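Local atomic coordinates of type 2A phosphatase-associated protein 42 (Saccharomyces cerevisiae, PDB entry 2V0P), a protein that inhibits the PP2A-type phosphatase SIT4, associates with PP2A catalytic subunits and takes part in negative regulation of TOR signalling in response to the nitrogen source. Residues A[44-49]-A[73-78]; A[110-115]-A[133-138]; A[126-131]-A[214-219]. All coordinates share one frame; numbering follows the deposited sequence.

Contact 1 of 3, residues A[44-49]-A[73-78]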
# COMPACT_ATOMS: atom_id res chain seq x y z
N ASN A 44 -12.21 30.11 8.79
CA ASN A 44 -12.74 31.34 9.33
C ASN A 44 -13.94 31.04 10.19
O ASN A 44 -14.08 31.62 11.26
CB ASN A 44 -13.05 32.32 8.20
CG ASN A 44 -11.82 33.08 7.78
OD1 ASN A 44 -10.84 33.11 8.51
ND2 ASN A 44 -11.87 33.71 6.61
N LEU A 45 -14.73 30.05 9.76
CA LEU A 45 -15.96 29.61 10.47
C LEU A 45 -15.68 28.91 11.78
O LEU A 45 -16.29 29.26 12.86
CB LEU A 45 -16.84 28.82 9.54
CG LEU A 45 -18.22 28.38 9.96
CD1 LEU A 45 -19.06 29.61 10.31
CD2 LEU A 45 -18.84 27.58 8.84
N LYS A 46 -14.69 28.02 11.76
CA LYS A 46 -14.23 27.44 12.97
C LYS A 46 -13.84 28.48 14.02
O LYS A 46 -14.25 28.35 15.16
CB LYS A 46 -13.05 26.51 12.71
CG LYS A 46 -12.58 25.87 13.96
CD LYS A 46 -11.70 24.69 13.69
CE LYS A 46 -10.95 24.34 14.96
NZ LYS A 46 -10.39 22.95 14.88
N THR A 47 -13.04 29.47 13.64
CA THR A 47 -12.68 30.58 14.53
C THR A 47 -13.91 31.34 15.10
O THR A 47 -14.04 31.57 16.30
CB THR A 47 -11.68 31.54 13.80
OG1 THR A 47 -10.48 30.81 13.56
CG2 THR A 47 -11.34 32.75 14.66
N ALA A 48 -14.82 31.70 14.20
CA ALA A 48 -16.06 32.33 14.54
C ALA A 48 -16.88 31.51 15.56
O ALA A 48 -17.28 32.05 16.61
CB ALA A 48 -16.86 32.63 13.29
N ILE A 49 -17.12 30.24 15.27
CA ILE A 49 -17.89 29.34 16.15
C ILE A 49 -17.14 28.92 17.40
O ILE A 49 -17.61 29.18 18.47
CB ILE A 49 -18.42 28.08 15.41
CG1 ILE A 49 -19.23 28.45 14.17
CG2 ILE A 49 -19.25 27.20 16.34
CD1 ILE A 49 -19.26 27.33 13.16
N LEU A 73 -20.06 20.54 15.24
CA LEU A 73 -19.10 19.62 15.80
C LEU A 73 -18.40 18.95 14.56
O LEU A 73 -17.31 18.38 14.68
CB LEU A 73 -19.84 18.56 16.62
CG LEU A 73 -20.37 18.97 18.02
CD1 LEU A 73 -21.16 17.86 18.69
CD2 LEU A 73 -19.24 19.43 18.94
N ALA A 74 -19.04 18.98 13.42
CA ALA A 74 -18.38 18.42 12.16
C ALA A 74 -17.42 19.34 11.34
O ALA A 74 -16.91 18.93 10.27
CB ALA A 74 -19.35 17.84 11.29
N VAL A 75 -17.17 20.54 11.81
CA VAL A 75 -16.29 21.44 11.10
C VAL A 75 -14.89 20.76 10.86
O VAL A 75 -14.44 20.77 9.79
CB VAL A 75 -16.09 22.81 11.73
CG1 VAL A 75 -17.43 23.50 12.05
CG2 VAL A 75 -15.22 22.80 12.91
N ASP A 76 -14.29 20.15 11.85
CA ASP A 76 -13.03 19.47 11.61
C ASP A 76 -13.14 18.29 10.64
O ASP A 76 -12.16 18.01 9.92
CB ASP A 76 -12.41 19.04 12.90
CG ASP A 76 -12.06 20.20 13.78
OD1 ASP A 76 -11.39 21.11 13.26
OD2 ASP A 76 -12.45 20.17 14.96
N TYR A 77 -14.30 17.58 10.62
CA TYR A 77 -14.50 16.53 9.70
C TYR A 77 -14.39 17.08 8.26
O TYR A 77 -13.70 16.51 7.42
CB TYR A 77 -15.82 15.80 9.89
CG TYR A 77 -16.23 14.81 8.84
CD1 TYR A 77 -15.60 13.53 8.69
CD2 TYR A 77 -17.29 15.10 7.99
CE1 TYR A 77 -16.03 12.64 7.72
CE2 TYR A 77 -17.69 14.19 7.06
CZ TYR A 77 -17.01 12.94 6.95
OH TYR A 77 -17.42 12.08 6.04
N TYR A 78 -15.09 18.20 8.01
CA TYR A 78 -15.17 18.75 6.71
C TYR A 78 -13.76 19.33 6.30
O TYR A 78 -13.41 19.28 5.16
CB TYR A 78 -16.31 19.79 6.66
CG TYR A 78 -17.64 19.14 6.37
CD1 TYR A 78 -18.57 18.95 7.35
CD2 TYR A 78 -17.90 18.62 5.11
CE1 TYR A 78 -19.74 18.34 7.09
CE2 TYR A 78 -19.08 17.97 4.84
CZ TYR A 78 -20.00 17.84 5.84
OH TYR A 78 -21.19 17.23 5.59
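Lys46 and Asp76 form the salt bridge between 44-49 and 73-78: Lys46 NZ reaches Asp76 OD1 at 2.6 Å, a bond that is also a hydrogen bond. The ammonium comes in on the syn lone pair of OD1, the side facing the other oxygen, but Asp76 OD2 stays 3.5 Å from Lys46 NZ, so a single oxygen takes the bond. Lys46 sends CG anti to its backbone N (chi1 -178°) and runs on extended through every later torsion, which carries NZ across to the carboxylate, the two side chains crossing at about a right angle. Asp76 also touches Asn113 and Phe114 of helix 93-120, and Lys46 makes a cation-pi contact with Phe50.

Beside the salt bridge is apolar packing. The methylene chain of Lys46 crosses Val75, its CD 4.1 Å from Val75 CG2. The other methyl, Val75 CG1, faces Ile49 CD1 more loosely, at 4.4 Å. Ile49 also packs on Phe72.

Both helices, 29-52 and 75-83, belong to the N-terminal, tetratricopeptide repeat-like domain of the protein. With Asp76 buried and Lys46 partly exposed, the ammonium probably offsets the cost of a buried carboxylate and stabilises its ionised form.

Contact 2 of 3, residues A[110-115]-A[133-138]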
# COMPACT_ATOMS: atom_id res chain seq x y z
N SER A 110 -6.86 17.16 11.23
CA SER A 110 -8.23 17.62 11.32
C SER A 110 -9.17 16.47 11.68
O SER A 110 -10.04 16.61 12.53
CB SER A 110 -8.73 18.29 10.05
OG SER A 110 -8.19 19.55 9.91
N PHE A 111 -8.99 15.35 11.01
CA PHE A 111 -9.80 14.15 11.30
C PHE A 111 -9.67 13.76 12.76
O PHE A 111 -10.65 13.42 13.38
CB PHE A 111 -9.43 12.99 10.34
CG PHE A 111 -10.07 13.08 8.99
CD1 PHE A 111 -11.45 13.18 8.86
CD2 PHE A 111 -9.30 12.98 7.83
CE1 PHE A 111 -12.06 13.26 7.64
CE2 PHE A 111 -9.89 13.07 6.60
CZ PHE A 111 -11.31 13.22 6.49
N ILE A 112 -8.46 13.83 13.31
CA ILE A 112 -8.23 13.47 14.71
C ILE A 112 -8.82 14.49 15.74
O ILE A 112 -9.42 14.13 16.74
CB ILE A 112 -6.75 13.07 14.95
CG1 ILE A 112 -6.42 11.83 14.07
CG2 ILE A 112 -6.50 12.79 16.40
CD1 ILE A 112 -5.02 11.31 14.22
N ASN A 113 -8.67 15.77 15.42
CA ASN A 113 -9.39 16.86 16.08
C ASN A 113 -10.89 16.56 16.19
O ASN A 113 -11.41 16.60 17.26
CB ASN A 113 -9.14 18.17 15.31
CG ASN A 113 -7.75 18.69 15.50
OD1 ASN A 113 -7.03 18.18 16.31
ND2 ASN A 113 -7.38 19.75 14.76
N PHE A 114 -11.54 16.19 15.09
CA PHE A 114 -12.93 15.86 15.02
C PHE A 114 -13.28 14.71 16.02
O PHE A 114 -14.15 14.87 16.77
CB PHE A 114 -13.33 15.52 13.61
CG PHE A 114 -14.73 14.97 13.45
CD1 PHE A 114 -15.86 15.72 13.86
CD2 PHE A 114 -14.93 13.74 12.86
CE1 PHE A 114 -17.14 15.21 13.72
CE2 PHE A 114 -16.27 13.23 12.67
CZ PHE A 114 -17.37 13.98 13.14
N LEU A 115 -12.55 13.59 16.02
CA LEU A 115 -12.83 12.47 16.90
C LEU A 115 -12.57 12.84 18.33
O LEU A 115 -13.30 12.45 19.23
CB LEU A 115 -11.99 11.20 16.50
CG LEU A 115 -12.17 10.72 15.06
CD1 LEU A 115 -11.24 9.50 14.75
CD2 LEU A 115 -13.58 10.38 14.63
N GLY A 133 -7.82 5.79 20.62
CA GLY A 133 -6.99 5.53 21.76
C GLY A 133 -5.69 4.82 21.45
O GLY A 133 -4.72 4.98 22.17
N ASN A 134 -5.66 4.04 20.38
CA ASN A 134 -4.46 3.28 20.05
C ASN A 134 -3.26 4.13 19.57
O ASN A 134 -2.14 3.61 19.44
CB ASN A 134 -4.79 2.16 19.06
CG ASN A 134 -5.65 1.05 19.67
OD1 ASN A 134 -5.59 0.78 20.87
ND2 ASN A 134 -6.42 0.39 18.83
N PHE A 135 -3.49 5.42 19.30
CA PHE A 135 -2.41 6.30 18.88
C PHE A 135 -1.59 6.65 20.10
O PHE A 135 -2.09 7.30 21.02
CB PHE A 135 -2.94 7.56 18.21
CG PHE A 135 -3.86 7.31 17.06
CD1 PHE A 135 -3.62 6.29 16.16
CD2 PHE A 135 -4.97 8.11 16.86
CE1 PHE A 135 -4.47 6.06 15.10
CE2 PHE A 135 -5.83 7.89 15.80
CZ PHE A 135 -5.58 6.87 14.92
N LYS A 136 -0.34 6.20 20.13
CA LYS A 136 0.57 6.55 21.22
C LYS A 136 0.84 8.05 21.17
O LYS A 136 0.89 8.71 22.19
CB LYS A 136 1.86 5.72 21.18
CG LYS A 136 1.64 4.25 21.59
CD LYS A 136 2.93 3.42 21.74
CE LYS A 136 3.55 3.00 20.39
NZ LYS A 136 2.54 2.56 19.36
N ASP A 137 1.00 8.57 19.95
CA ASP A 137 1.18 9.99 19.69
C ASP A 137 0.06 10.49 18.79
O ASP A 137 0.06 10.29 17.57
CB ASP A 137 2.54 10.27 19.03
CG ASP A 137 2.87 11.77 18.94
OD1 ASP A 137 1.96 12.62 19.13
OD2 ASP A 137 4.05 12.10 18.67
N ARG A 138 -0.91 11.16 19.43
CA ARG A 138 -2.06 11.69 18.73
C ARG A 138 -1.66 12.50 17.50
O ARG A 138 -2.36 12.48 16.52
CB ARG A 138 -2.91 12.51 19.72
CG ARG A 138 -4.09 13.25 19.14
CD ARG A 138 -3.81 14.72 19.10
NE ARG A 138 -5.00 15.51 19.42
CZ ARG A 138 -5.70 16.21 18.54
NH1 ARG A 138 -5.34 16.23 17.25
NH2 ARG A 138 -6.76 16.88 18.96
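Phe135 is the first residue of 133-138 to meet helix 93-120, just past the end of helix 126-133. Phe135 CE2 lies 3.9 Å from Ile112 CD1, and CD2 is only slightly farther from the same methyl, which approaches the ring at a slant. Ile112 places CG1 anti to its carbonyl carbon and extends CD1 fully beyond it, so that CD1 reaches the loop, where it also comes within 3.7 Å of Arg138 O.

The chain then bends through Lys136, bound to Glu145 in a salt bridge, and Asp137, whose OD1 accepts from the backbone N of Tyr139. Arg138 brings the loop back to the helix. Arg138 CG packs at 3.7 Å on Ile112 CG2, a methyl that also lies over one face of the guanidinium. Bends at chi2 and chi3 turn the group end-on to Asn113: Arg138 NH1 donates to Asn113 OD1 at 2.7 Å and Arg138 NH2 to it at 3.0 Å. Neither bond is straight, with N-H...O angles of 147° and 136°, as expected when two nitrogens share one acceptor. OD1 lies near the guanidinium plane, whereas the amide plane is turned 65° from it. A leucine in place of Arg138 would probably leave Asn113 OD1 without its two donors and take the flat guanidinium from over Ile112 CG2.

The loop thus lies along one flank of helix 93-120. Ile112 also packs on Pro141 and Leu132, Leu115 on helix 126-133, while Phe111 and Phe114 face helices 75-83 and 199-231.

Contact 3 of 3, residues A[126-131]-A[214-219]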
# COMPACT_ATOMS: atom_id res chain seq x y z
N PRO A 126 -17.70 3.32 20.56
CA PRO A 126 -16.51 2.75 21.17
C PRO A 126 -15.58 2.06 20.14
O PRO A 126 -14.39 1.98 20.37
CB PRO A 126 -17.07 1.79 22.20
CG PRO A 126 -18.39 1.41 21.67
CD PRO A 126 -18.92 2.59 20.95
N LEU A 127 -16.13 1.62 19.02
CA LEU A 127 -15.36 1.06 17.93
C LEU A 127 -14.38 2.11 17.41
O LEU A 127 -13.22 1.81 17.06
CB LEU A 127 -16.30 0.61 16.82
CG LEU A 127 -15.68 -0.16 15.62
CD1 LEU A 127 -16.70 -1.06 14.95
CD2 LEU A 127 -15.07 0.77 14.59
N VAL A 128 -14.84 3.35 17.34
CA VAL A 128 -14.01 4.41 16.79
C VAL A 128 -13.06 4.85 17.84
O VAL A 128 -11.90 5.11 17.56
CB VAL A 128 -14.85 5.58 16.24
CG1 VAL A 128 -13.95 6.75 15.77
CG2 VAL A 128 -15.70 5.12 15.08
N GLY A 129 -13.55 4.94 19.07
CA GLY A 129 -12.75 5.35 20.20
C GLY A 129 -11.60 4.44 20.52
O GLY A 129 -10.57 4.92 20.99
N GLU A 130 -11.75 3.13 20.29
CA GLU A 130 -10.67 2.20 20.57
C GLU A 130 -9.49 2.48 19.64
O GLU A 130 -8.34 2.47 20.06
CB GLU A 130 -11.16 0.78 20.39
CG GLU A 130 -10.23 -0.23 20.98
CD GLU A 130 -10.33 -1.57 20.28
OE1 GLU A 130 -10.95 -1.63 19.19
OE2 GLU A 130 -9.78 -2.56 20.80
N LYS A 131 -9.80 2.75 18.39
CA LYS A 131 -8.83 3.15 17.37
C LYS A 131 -8.17 4.45 17.70
O LYS A 131 -6.95 4.51 17.73
CB LYS A 131 -9.47 3.19 16.00
CG LYS A 131 -9.96 1.86 15.53
CD LYS A 131 -10.36 1.91 14.11
CE LYS A 131 -11.24 0.74 13.69
NZ LYS A 131 -10.80 -0.54 14.29
N ASP A 214 -16.84 7.03 8.92
CA ASP A 214 -16.24 7.42 7.67
C ASP A 214 -14.81 7.85 7.90
O ASP A 214 -13.96 7.46 7.16
CB ASP A 214 -17.00 8.60 7.02
CG ASP A 214 -16.52 8.89 5.58
OD1 ASP A 214 -16.47 7.93 4.77
OD2 ASP A 214 -16.22 10.07 5.25
N THR A 215 -14.57 8.63 8.95
CA THR A 215 -13.25 9.16 9.35
C THR A 215 -12.19 8.08 9.47
O THR A 215 -11.08 8.26 9.00
CB THR A 215 -13.38 10.01 10.67
OG1 THR A 215 -14.14 11.15 10.36
CG2 THR A 215 -12.05 10.49 11.24
N ILE A 216 -12.53 6.95 10.07
CA ILE A 216 -11.54 5.91 10.20
C ILE A 216 -11.03 5.51 8.79
O ILE A 216 -9.87 5.39 8.63
CB ILE A 216 -12.04 4.70 11.02
CG1 ILE A 216 -12.29 5.08 12.49
CG2 ILE A 216 -11.07 3.51 10.88
CD1 ILE A 216 -11.17 5.70 13.23
N ASN A 217 -11.91 5.37 7.82
CA ASN A 217 -11.54 5.07 6.45
C ASN A 217 -10.67 6.12 5.81
O ASN A 217 -9.79 5.82 5.04
CB ASN A 217 -12.75 4.85 5.57
CG ASN A 217 -13.43 3.51 5.85
OD1 ASN A 217 -12.78 2.53 6.21
ND2 ASN A 217 -14.71 3.47 5.67
N ASN A 218 -10.96 7.37 6.11
CA ASN A 218 -10.19 8.42 5.56
C ASN A 218 -8.84 8.51 6.22
O ASN A 218 -7.85 8.83 5.53
CB ASN A 218 -10.97 9.75 5.65
CG ASN A 218 -12.31 9.68 5.01
OD1 ASN A 218 -12.50 9.01 4.08
ND2 ASN A 218 -13.29 10.35 5.62
N ILE A 219 -8.79 8.29 7.53
CA ILE A 219 -7.54 8.36 8.21
C ILE A 219 -6.65 7.19 7.61
O ILE A 219 -5.54 7.40 7.38
CB ILE A 219 -7.63 8.24 9.71
CG1 ILE A 219 -8.15 9.59 10.32
CG2 ILE A 219 -6.25 7.98 10.33
CD1 ILE A 219 -8.53 9.51 11.73
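Helix-to-helix packing inside the all-helical tetratricopeptide-like domain brings the short helix 126-133 against the long helix 199-231, with Ile216 as the residue that meets both partners opposite. The backbones come closest at Val128 and Ile216, whose CA atoms are 7.2 Å apart. Ile216 CD1 lies 3.9 Å from Val128 CG1, and its CG1 is almost as near to that methyl; the two side chains run past each other in opposite directions. Val128 holds CG1 anti to its backbone N (chi1 175°), which brings this methyl, and not CG2, to the isoleucine.

Lys131, one turn further along, takes part through its carbon chain. Lys131 CD sits 3.7 Å from Ile216 CG2 and 4.0 Å from Ile216 CD1, so the aliphatic stem lies across the branched isoleucine, with CE close to CG2 as well. The chain is extended as far as CE; the bend at chi4 turns only NZ, so CD and CE stay against the isoleucine. In the tetratricopeptide repeat-like fold of this domain, helices 126-133 and 199-231 thus pack through Val128, Lys131 and Ile216, and Tyr147 adds to the packing by touching both Lys131 and Ile216. Helix 156-186 lies beside the same pair of helices, meeting Leu127 from one and Asn217 from the other.

On helix 199-231 itself, Asn218 ND2 donates to Asp214 OD2 at 3.0 Å, nearly straight at 160°. The amide hydrogen reaches that oxygen from above the carboxylate plane.

In the fold
Helix 93-120, in contact 2, packs on both helix 75-83 of contact 1 and helix 199-231 of contact 3. Contacts 1 and 2, centres about 17 Å apart, meet where Asp76 CB packs 3.4 Å from Ser110 O. Contacts 2 and 3 are closer, about 9 Å between centres, and their segments alternate along the chain; Phe111 CD1 lies 3.6 Å from Thr215 CG2. Contacts 1 and 3 lie about 20 Å apart on opposite sides of the chain's centre, yet Tyr77 OH joins Asp214 OD2 at 2.5 Å in a probable hydrogen bond. A bound zinc ion lies about 10 Å from the Ile112 side chain of contact 2.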